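Local coordinates for histidine triad (HIT) protein (Clostridium difficile, PDB 4EGU) that binds zinc and guanosine monophosphate and, judging by its histidine triad family, probably acts as a nucleotide hydrolase or transferase, at residues Val36-Asp50 / Lys99-Leu111. Sequence-based numbering, arbitrary orientation. Where two conformers were deposited one is given.
Sequences VAPYHILVVPKKHYD and KHLHYHILAGKKL. With ZN (zinc ion), chain D; 5GP (guanosine-5'-monophosphate), chain C.
His40 and His104 stand side by side on one face of the sheet formed by antiparallel strands 39-45 and 103-107, their ring edges meeting where NE2 of His40 lies 2.9 Å from ND1 of His104 in a nearly straight hydrogen bond (176°). Each ring carries a methyl on one face: Leu106 CD2 sits over the centre of the His40 ring, 3.5 Å from its centroid, while Leu42 CD2 covers the His104 ring nearer its rim. Val36 fills the next hollow, its CG2 against Leu106 CD2, and its backbone N holds ND1 of His40, so the imidazole is gripped at both nitrogens. On the reverse face, Ile105 CD1 rests in the groove of Ile41 CG2 and Val43 CG2, and these two also pack on helix 61-77. Before strand 103-107 begins, His100 swings its ring across: with CG anti to the backbone N (chi1 179°), NE2 bonds Pro45 O at 2.8 Å and ND1 binds zinc. His48 ND1 also takes the metal, which Cys6 and Cys9 complete, while NE2 of His48 donates to Asp50 OD1. His102 ND1 bonds His100 O, leaving NE2 to meet phosphate O3P of the nucleotide at 2.7 Å; His104 NE2 reaches the same oxygen. This convergence on O3P, with His40 behind His104, is consistent with the histidine triad active site, whose predicted motif supplies His100, His102 and His104, His102 being the predicted nucleophile.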
# COMPACT_ATOMS: atom_id res chain seq x y z
N VAL A 36 14.82 -0.86 -7.39
CA VAL A 36 15.55 -0.89 -6.13
C VAL A 36 15.57 -2.28 -5.44
O VAL A 36 16.12 -2.45 -4.35
CB VAL A 36 15.06 0.20 -5.15
CG1 VAL A 36 14.98 1.55 -5.86
CG2 VAL A 36 13.71 -0.15 -4.57
N ALA A 37 15.00 -3.28 -6.09
CA ALA A 37 15.01 -4.65 -5.57
C ALA A 37 14.95 -5.60 -6.76
O ALA A 37 14.63 -5.16 -7.85
CB ALA A 37 13.80 -4.90 -4.65
N PRO A 38 15.26 -6.89 -6.54
CA PRO A 38 15.26 -7.83 -7.68
C PRO A 38 13.92 -7.91 -8.38
O PRO A 38 13.89 -8.04 -9.60
CB PRO A 38 15.63 -9.16 -7.04
CG PRO A 38 16.46 -8.78 -5.92
CD PRO A 38 15.82 -7.52 -5.35
N TYR A 39 12.84 -7.86 -7.62
CA TYR A 39 11.52 -7.56 -8.18
C TYR A 39 11.18 -6.13 -7.74
O TYR A 39 11.12 -5.84 -6.53
CB TYR A 39 10.43 -8.55 -7.71
CG TYR A 39 10.76 -9.98 -8.01
CD1 TYR A 39 10.55 -10.54 -9.26
CD2 TYR A 39 11.33 -10.78 -7.03
CE1 TYR A 39 10.91 -11.86 -9.53
CE2 TYR A 39 11.70 -12.08 -7.28
CZ TYR A 39 11.49 -12.62 -8.52
OH TYR A 39 11.87 -13.92 -8.74
N HIS A 40 10.99 -5.25 -8.73
CA HIS A 40 10.50 -3.91 -8.49
C HIS A 40 9.49 -3.66 -9.60
O HIS A 40 9.85 -3.38 -10.75
CB HIS A 40 11.59 -2.86 -8.48
CG HIS A 40 11.08 -1.51 -8.11
ND1 HIS A 40 11.91 -0.45 -7.85
CD2 HIS A 40 9.82 -1.06 -7.92
CE1 HIS A 40 11.18 0.60 -7.55
NE2 HIS A 40 9.90 0.26 -7.58
N ILE A 41 8.22 -3.86 -9.25
CA ILE A 41 7.13 -3.92 -10.21
C ILE A 41 6.16 -2.79 -9.91
O ILE A 41 5.84 -2.54 -8.75
CB ILE A 41 6.44 -5.30 -10.11
CG1 ILE A 41 7.41 -6.41 -10.51
CG2 ILE A 41 5.18 -5.33 -10.96
CD1 ILE A 41 7.00 -7.80 -10.03
N LEU A 42 5.70 -2.12 -10.96
CA LEU A 42 4.68 -1.08 -10.85
C LEU A 42 3.35 -1.67 -11.31
O LEU A 42 3.27 -2.26 -12.38
CB LEU A 42 5.03 0.11 -11.73
CG LEU A 42 6.24 0.88 -11.27
CD1 LEU A 42 6.82 1.75 -12.38
CD2 LEU A 42 5.83 1.79 -10.12
N VAL A 43 2.31 -1.49 -10.50
CA VAL A 43 0.97 -1.95 -10.83
C VAL A 43 0.09 -0.73 -10.99
O VAL A 43 -0.01 0.08 -10.07
CB VAL A 43 0.39 -2.90 -9.75
CG1 VAL A 43 -0.90 -3.50 -10.23
CG2 VAL A 43 1.39 -4.01 -9.40
N VAL A 44 -0.53 -0.56 -12.16
CA VAL A 44 -1.28 0.66 -12.47
C VAL A 44 -2.63 0.35 -13.09
O VAL A 44 -2.75 -0.60 -13.89
CB VAL A 44 -0.58 1.64 -13.41
CG1 VAL A 44 0.83 1.88 -12.94
CG2 VAL A 44 -0.58 1.14 -14.87
N PRO A 45 -3.65 1.15 -12.76
CA PRO A 45 -4.87 1.06 -13.54
C PRO A 45 -4.59 1.62 -14.92
O PRO A 45 -3.80 2.55 -15.08
CB PRO A 45 -5.85 1.97 -12.78
CG PRO A 45 -4.97 2.97 -12.13
CD PRO A 45 -3.68 2.30 -11.84
N LYS A 46 -5.29 1.11 -15.91
CA LYS A 46 -5.27 1.72 -17.23
C LYS A 46 -5.95 3.09 -17.21
O LYS A 46 -5.50 4.00 -17.90
CB LYS A 46 -5.91 0.77 -18.25
CG LYS A 46 -5.05 -0.45 -18.50
CD LYS A 46 -5.66 -1.43 -19.48
CE LYS A 46 -4.63 -2.47 -19.88
NZ LYS A 46 -5.17 -3.45 -20.85
N LYS A 47 -7.01 3.24 -16.41
CA LYS A 47 -7.65 4.53 -16.20
C LYS A 47 -6.71 5.44 -15.42
O LYS A 47 -6.08 5.02 -14.45
CB LYS A 47 -8.97 4.35 -15.42
CG LYS A 47 -9.67 5.66 -15.07
CD LYS A 47 -11.06 5.43 -14.46
CE LYS A 47 -11.72 6.73 -14.00
NZ LYS A 47 -11.99 7.64 -15.13
N HIS A 48 -6.62 6.70 -15.82
CA HIS A 48 -5.81 7.68 -15.11
C HIS A 48 -6.54 8.29 -13.92
O HIS A 48 -7.60 8.91 -14.05
CB HIS A 48 -5.42 8.81 -16.09
CG HIS A 48 -4.55 9.84 -15.47
ND1 HIS A 48 -3.18 9.89 -15.66
CD2 HIS A 48 -4.86 10.85 -14.62
CE1 HIS A 48 -2.69 10.90 -14.95
NE2 HIS A 48 -3.69 11.49 -14.31
N TYR A 49 -5.92 8.14 -12.75
CA TYR A 49 -6.22 8.91 -11.55
C TYR A 49 -4.93 9.59 -11.15
O TYR A 49 -3.87 8.96 -11.20
CB TYR A 49 -6.65 8.01 -10.38
CG TYR A 49 -7.92 7.28 -10.56
CD1 TYR A 49 -9.13 7.91 -10.26
CD2 TYR A 49 -7.93 5.95 -10.93
CE1 TYR A 49 -10.32 7.25 -10.35
CE2 TYR A 49 -9.12 5.28 -11.04
CZ TYR A 49 -10.31 5.93 -10.75
OH TYR A 49 -11.49 5.23 -10.86
N ASP A 50 -4.97 10.85 -10.73
CA ASP A 50 -3.73 11.55 -10.45
C ASP A 50 -2.99 10.93 -9.24
O ASP A 50 -1.77 10.96 -9.18
CB ASP A 50 -3.97 13.03 -10.14
CG ASP A 50 -4.46 13.86 -11.32
OD1 ASP A 50 -4.33 13.44 -12.47
OD2 ASP A 50 -4.95 14.98 -11.07
N LYS A 99 2.35 11.19 -11.70
CA LYS A 99 1.02 11.49 -11.17
C LYS A 99 -0.04 10.68 -11.92
O LYS A 99 -0.97 11.23 -12.54
CB LYS A 99 0.77 13.01 -11.20
CG LYS A 99 1.67 13.79 -10.26
CD LYS A 99 1.39 15.28 -10.34
CE LYS A 99 2.33 16.09 -9.47
NZ LYS A 99 2.07 17.56 -9.57
N HIS A 100 0.09 9.37 -11.80
CA HIS A 100 -0.86 8.38 -12.30
C HIS A 100 -0.83 7.27 -11.27
O HIS A 100 0.24 6.70 -11.04
CB HIS A 100 -0.44 7.85 -13.68
CG HIS A 100 -1.34 6.81 -14.27
ND1 HIS A 100 -1.92 6.97 -15.52
CD2 HIS A 100 -1.66 5.57 -13.84
CE1 HIS A 100 -2.59 5.87 -15.80
NE2 HIS A 100 -2.44 5.01 -14.80
N LEU A 101 -1.97 6.96 -10.64
CA LEU A 101 -2.03 5.97 -9.56
C LEU A 101 -1.17 4.75 -9.88
O LEU A 101 -1.33 4.09 -10.91
CB LEU A 101 -3.45 5.47 -9.32
CG LEU A 101 -3.63 4.60 -8.08
CD1 LEU A 101 -3.56 5.44 -6.80
CD2 LEU A 101 -4.90 3.81 -8.16
N HIS A 102 -0.32 4.39 -8.94
CA HIS A 102 0.52 3.21 -9.09
C HIS A 102 0.92 2.69 -7.74
O HIS A 102 1.11 3.45 -6.80
CB HIS A 102 1.81 3.56 -9.92
CG HIS A 102 2.67 4.64 -9.32
ND1 HIS A 102 2.41 5.96 -9.56
CD2 HIS A 102 3.77 4.61 -8.52
CE1 HIS A 102 3.30 6.71 -8.93
NE2 HIS A 102 4.14 5.91 -8.30
N TYR A 103 1.10 1.38 -7.68
CA TYR A 103 1.64 0.72 -6.52
C TYR A 103 2.97 0.09 -6.89
O TYR A 103 3.09 -0.55 -7.92
CB TYR A 103 0.67 -0.35 -5.99
CG TYR A 103 -0.48 0.26 -5.25
CD1 TYR A 103 -1.49 0.97 -5.89
CD2 TYR A 103 -0.52 0.22 -3.87
CE1 TYR A 103 -2.51 1.58 -5.15
CE2 TYR A 103 -1.54 0.82 -3.12
CZ TYR A 103 -2.52 1.50 -3.78
OH TYR A 103 -3.51 2.13 -3.08
N HIS A 104 3.94 0.26 -6.02
CA HIS A 104 5.22 -0.43 -6.12
C HIS A 104 5.15 -1.75 -5.37
O HIS A 104 4.71 -1.77 -4.22
CB HIS A 104 6.33 0.39 -5.47
CG HIS A 104 6.58 1.74 -6.05
ND1 HIS A 104 7.62 1.98 -6.92
CD2 HIS A 104 5.98 2.94 -5.79
CE1 HIS A 104 7.61 3.26 -7.22
NE2 HIS A 104 6.64 3.87 -6.55
N ILE A 105 5.66 -2.81 -5.99
CA ILE A 105 5.94 -4.07 -5.30
C ILE A 105 7.46 -4.22 -5.27
O ILE A 105 8.10 -4.19 -6.32
CB ILE A 105 5.38 -5.31 -6.03
CG1 ILE A 105 3.94 -5.18 -6.50
CG2 ILE A 105 5.54 -6.53 -5.12
CD1 ILE A 105 3.53 -6.35 -7.42
N LEU A 106 8.00 -4.39 -4.06
CA LEU A 106 9.43 -4.70 -3.88
C LEU A 106 9.54 -6.11 -3.33
O LEU A 106 8.88 -6.44 -2.34
CB LEU A 106 10.09 -3.74 -2.91
CG LEU A 106 10.00 -2.26 -3.29
CD1 LEU A 106 10.75 -1.43 -2.25
CD2 LEU A 106 10.49 -1.93 -4.67
N ALA A 107 10.41 -6.95 -3.90
CA ALA A 107 10.55 -8.32 -3.40
C ALA A 107 11.87 -8.91 -3.89
O ALA A 107 12.59 -8.32 -4.68
CB ALA A 107 9.40 -9.20 -3.86
N GLY A 108 12.16 -10.12 -3.39
CA GLY A 108 13.29 -10.90 -3.88
C GLY A 108 14.56 -10.71 -3.11
O GLY A 108 15.60 -11.22 -3.50
N LYS A 109 14.49 -9.96 -2.02
CA LYS A 109 15.62 -9.73 -1.11
C LYS A 109 15.03 -9.28 0.23
O LYS A 109 13.90 -8.81 0.31
CB LYS A 109 16.58 -8.66 -1.64
CG LYS A 109 16.03 -7.24 -1.65
CD LYS A 109 17.04 -6.22 -2.13
CE LYS A 109 17.74 -5.56 -1.03
NZ LYS A 109 18.59 -4.47 -1.53
N LYS A 110 15.85 -9.41 1.27
CA LYS A 110 15.47 -8.87 2.57
C LYS A 110 15.53 -7.35 2.49
O LYS A 110 16.62 -6.78 2.37
CB LYS A 110 16.38 -9.39 3.67
CG LYS A 110 16.10 -8.75 5.04
CD LYS A 110 14.68 -9.00 5.54
CE LYS A 110 14.55 -8.81 7.06
NZ LYS A 110 14.15 -7.42 7.47
N LEU A 111 14.38 -6.67 2.54
CA LEU A 111 14.34 -5.24 2.28
C LEU A 111 14.73 -4.44 3.51
O LEU A 111 14.40 -4.81 4.63
CB LEU A 111 12.93 -4.82 1.85
CG LEU A 111 12.42 -5.48 0.58
CD1 LEU A 111 10.93 -5.23 0.45
CD2 LEU A 111 13.16 -4.95 -0.64
ZN ZN D . -1.94 8.67 -16.73
P 5GP C . 7.06 7.44 -7.88
O1P 5GP C . 8.33 7.94 -7.24
O2P 5GP C . 6.29 8.46 -8.68
O3P 5GP C . 6.19 6.81 -6.88
O5' 5GP C . 7.42 6.21 -8.79
C5' 5GP C . 7.53 6.36 -10.18
C4' 5GP C . 8.39 5.28 -10.73
O4' 5GP C . 8.27 5.27 -12.15
C3' 5GP C . 9.88 5.44 -10.42
O3' 5GP C . 10.32 4.38 -9.57
C2' 5GP C . 10.56 5.35 -11.81
O2' 5GP C . 11.75 4.58 -11.85
C1' 5GP C . 9.45 4.76 -12.69
N9 5GP C . 9.51 5.17 -14.09
C8 5GP C . 9.57 6.45 -14.51
N7 5GP C . 9.56 6.49 -15.86
C5 5GP C . 9.47 5.21 -16.28
C6 5GP C . 9.43 4.65 -17.55
O6 5GP C . 9.47 5.33 -18.62
N1 5GP C . 9.32 3.32 -17.58
C2 5GP C . 9.27 2.54 -16.47
N2 5GP C . 9.17 1.21 -16.64
N3 5GP C . 9.32 3.03 -15.22
C4 5GP C . 9.42 4.38 -15.15
O HOH W 1 18.65 -1.75 -3.34
O HOH W 2 15.99 -2.94 -1.61
O HOH W 3 -1.41 13.69 -13.77